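PDB 3PG1: mitogen-activated protein kinase, putative (Map kinase-like protein) from Leishmania major, which probably acts as an ATP-dependent serine/threonine protein kinase of the MAP kinase family, transferring phosphate to protein substrates. Local coordinates for residues E203-F208 against N241-I246. Residues are numbered along the deposited sequence; the frame is centred on the assembly and turned at random.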
# COMPACT_ATOMS: atom_id res chain seq x y z
N GLU A 203 8.22 7.12 13.98
CA GLU A 203 7.02 7.82 14.47
C GLU A 203 5.76 6.92 14.51
O GLU A 203 4.92 7.15 15.37
CB GLU A 203 6.77 9.17 13.72
CG GLU A 203 6.55 9.04 12.20
CD GLU A 203 7.77 9.06 11.28
OE1 GLU A 203 7.60 9.48 10.12
OE2 GLU A 203 8.87 8.63 11.70
N LEU A 204 5.62 5.89 13.62
CA LEU A 204 4.45 4.99 13.74
C LEU A 204 4.69 3.98 14.85
O LEU A 204 3.75 3.60 15.56
CB LEU A 204 4.13 4.24 12.43
CG LEU A 204 3.66 5.14 11.23
CD1 LEU A 204 3.38 4.30 10.05
CD2 LEU A 204 2.35 5.92 11.59
N VAL A 205 5.96 3.53 15.03
CA VAL A 205 6.27 2.57 16.12
C VAL A 205 5.95 3.29 17.46
O VAL A 205 5.49 2.67 18.41
CB VAL A 205 7.77 2.10 16.07
CG1 VAL A 205 8.13 1.23 17.30
CG2 VAL A 205 8.09 1.35 14.74
N MET A 206 6.24 4.62 17.51
CA MET A 206 5.97 5.44 18.71
C MET A 206 4.55 6.03 18.73
O MET A 206 4.26 6.92 19.54
CB MET A 206 7.06 6.50 18.89
CG MET A 206 8.46 5.88 19.04
SD MET A 206 9.71 7.13 19.41
CE MET A 206 9.70 8.11 17.87
N GLN A 207 3.67 5.50 17.88
CA GLN A 207 2.23 5.81 17.86
C GLN A 207 1.91 7.31 17.81
O GLN A 207 0.92 7.74 18.39
CB GLN A 207 1.53 5.16 19.12
CG GLN A 207 1.73 3.66 19.21
CD GLN A 207 1.56 3.08 20.61
OE1 GLN A 207 1.57 3.77 21.65
NE2 GLN A 207 1.43 1.76 20.64
N PHE A 208 2.75 8.09 17.12
CA PHE A 208 2.51 9.53 16.96
C PHE A 208 1.28 9.77 16.06
O PHE A 208 1.18 9.26 14.94
CB PHE A 208 3.74 10.21 16.37
CG PHE A 208 3.67 11.71 16.26
CD1 PHE A 208 3.43 12.49 17.38
CD2 PHE A 208 3.96 12.35 15.06
CE1 PHE A 208 3.43 13.90 17.30
CE2 PHE A 208 3.92 13.75 14.97
CZ PHE A 208 3.64 14.51 16.09
N ASN A 241 12.75 -3.66 21.00
CA ASN A 241 13.77 -4.29 20.20
C ASN A 241 13.73 -3.87 18.74
O ASN A 241 14.76 -3.93 18.08
CB ASN A 241 13.92 -5.79 20.48
CG ASN A 241 12.92 -6.71 19.80
OD1 ASN A 241 12.54 -6.48 18.67
ND2 ASN A 241 12.50 -7.78 20.47
N GLN A 242 12.57 -3.38 18.27
CA GLN A 242 12.41 -2.82 16.92
C GLN A 242 13.13 -1.47 16.91
O GLN A 242 13.94 -1.18 16.02
CB GLN A 242 10.91 -2.62 16.57
CG GLN A 242 10.67 -2.03 15.13
CD GLN A 242 11.01 -3.03 14.03
OE1 GLN A 242 10.93 -4.24 14.21
NE2 GLN A 242 11.34 -2.57 12.84
N LEU A 243 12.87 -0.65 17.92
CA LEU A 243 13.56 0.65 18.03
C LEU A 243 15.06 0.48 18.22
O LEU A 243 15.83 1.26 17.65
CB LEU A 243 12.97 1.53 19.13
CG LEU A 243 11.59 2.17 18.79
CD1 LEU A 243 10.98 2.85 20.01
CD2 LEU A 243 11.68 3.17 17.54
N ASN A 244 15.48 -0.55 18.98
CA ASN A 244 16.89 -0.83 19.16
C ASN A 244 17.56 -1.22 17.84
O ASN A 244 18.63 -0.72 17.55
CB ASN A 244 17.12 -1.92 20.23
CG ASN A 244 18.59 -2.09 20.52
OD1 ASN A 244 19.20 -1.27 21.20
ND2 ASN A 244 19.17 -3.18 20.05
N LYS A 245 16.93 -2.10 17.05
CA LYS A 245 17.46 -2.50 15.75
C LYS A 245 17.62 -1.30 14.82
O LYS A 245 18.58 -1.24 14.06
CB LYS A 245 16.55 -3.56 15.11
CG LYS A 245 16.87 -4.94 15.74
CD LYS A 245 15.82 -5.98 15.42
CE LYS A 245 16.04 -7.23 16.24
NZ LYS A 245 15.57 -7.06 17.64
N ILE A 246 16.68 -0.35 14.90
CA ILE A 246 16.73 0.84 14.05
C ILE A 246 17.91 1.73 14.47
O ILE A 246 18.70 2.16 13.62
CB ILE A 246 15.37 1.61 14.13
CG1 ILE A 246 14.23 0.82 13.42
CG2 ILE A 246 15.53 3.05 13.56
CD1 ILE A 246 12.72 1.47 13.61
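Val205 and Leu243 meet side by side, the two side chains running alongside each other and pointing opposite ways, one from each segment. CG1 of Val205 does the touching: it lies 3.9 Å from CG of Leu243 and 4.1 Å from CD2 of the same leucine, packing against the fork of that side chain. With chi1 at 173°, CG1 of Val205 is directed at Leu243, while CG2, opposite the carbonyl carbon, is directed at Gln242, where CG of the glutamine comes within 4.3 Å of it. The two methyls of one valine thus bear on two successive residues of helix 239-250. The other branch of Leu243 is taken by Met206, whose CG sits 4.1 Å from CD1 of the leucine; the methionine chain runs roughly perpendicular to the leucine and touches it through this first part alone.

No hydrogen bond joins the two segments, and the interface is small and apolar. Although Gln242 lends its aliphatic part, its amide is turned to the loop before its helix, with NE2 bonded to Phe234 O. On the facing side the short helix finishes in a Schellman motif: Phe208 N reaches Glu203 O at 2.9 Å, Gln207 N bonds to Leu204 O at 3.0 Å, and Gln207 has positive phi. Val205 and Met206 therefore sit right at this helix end.

Glu203, itself buried, forms a salt bridge through OE1 with Arg308. In the sequence Ala-Pro-Glu that Glu203 completes, this is the glutamate–arginine pair of protein kinases, and the contact is the packing of the APE helix (αEF), which closes the activation segment, against helix αG of the kinase C-lobe.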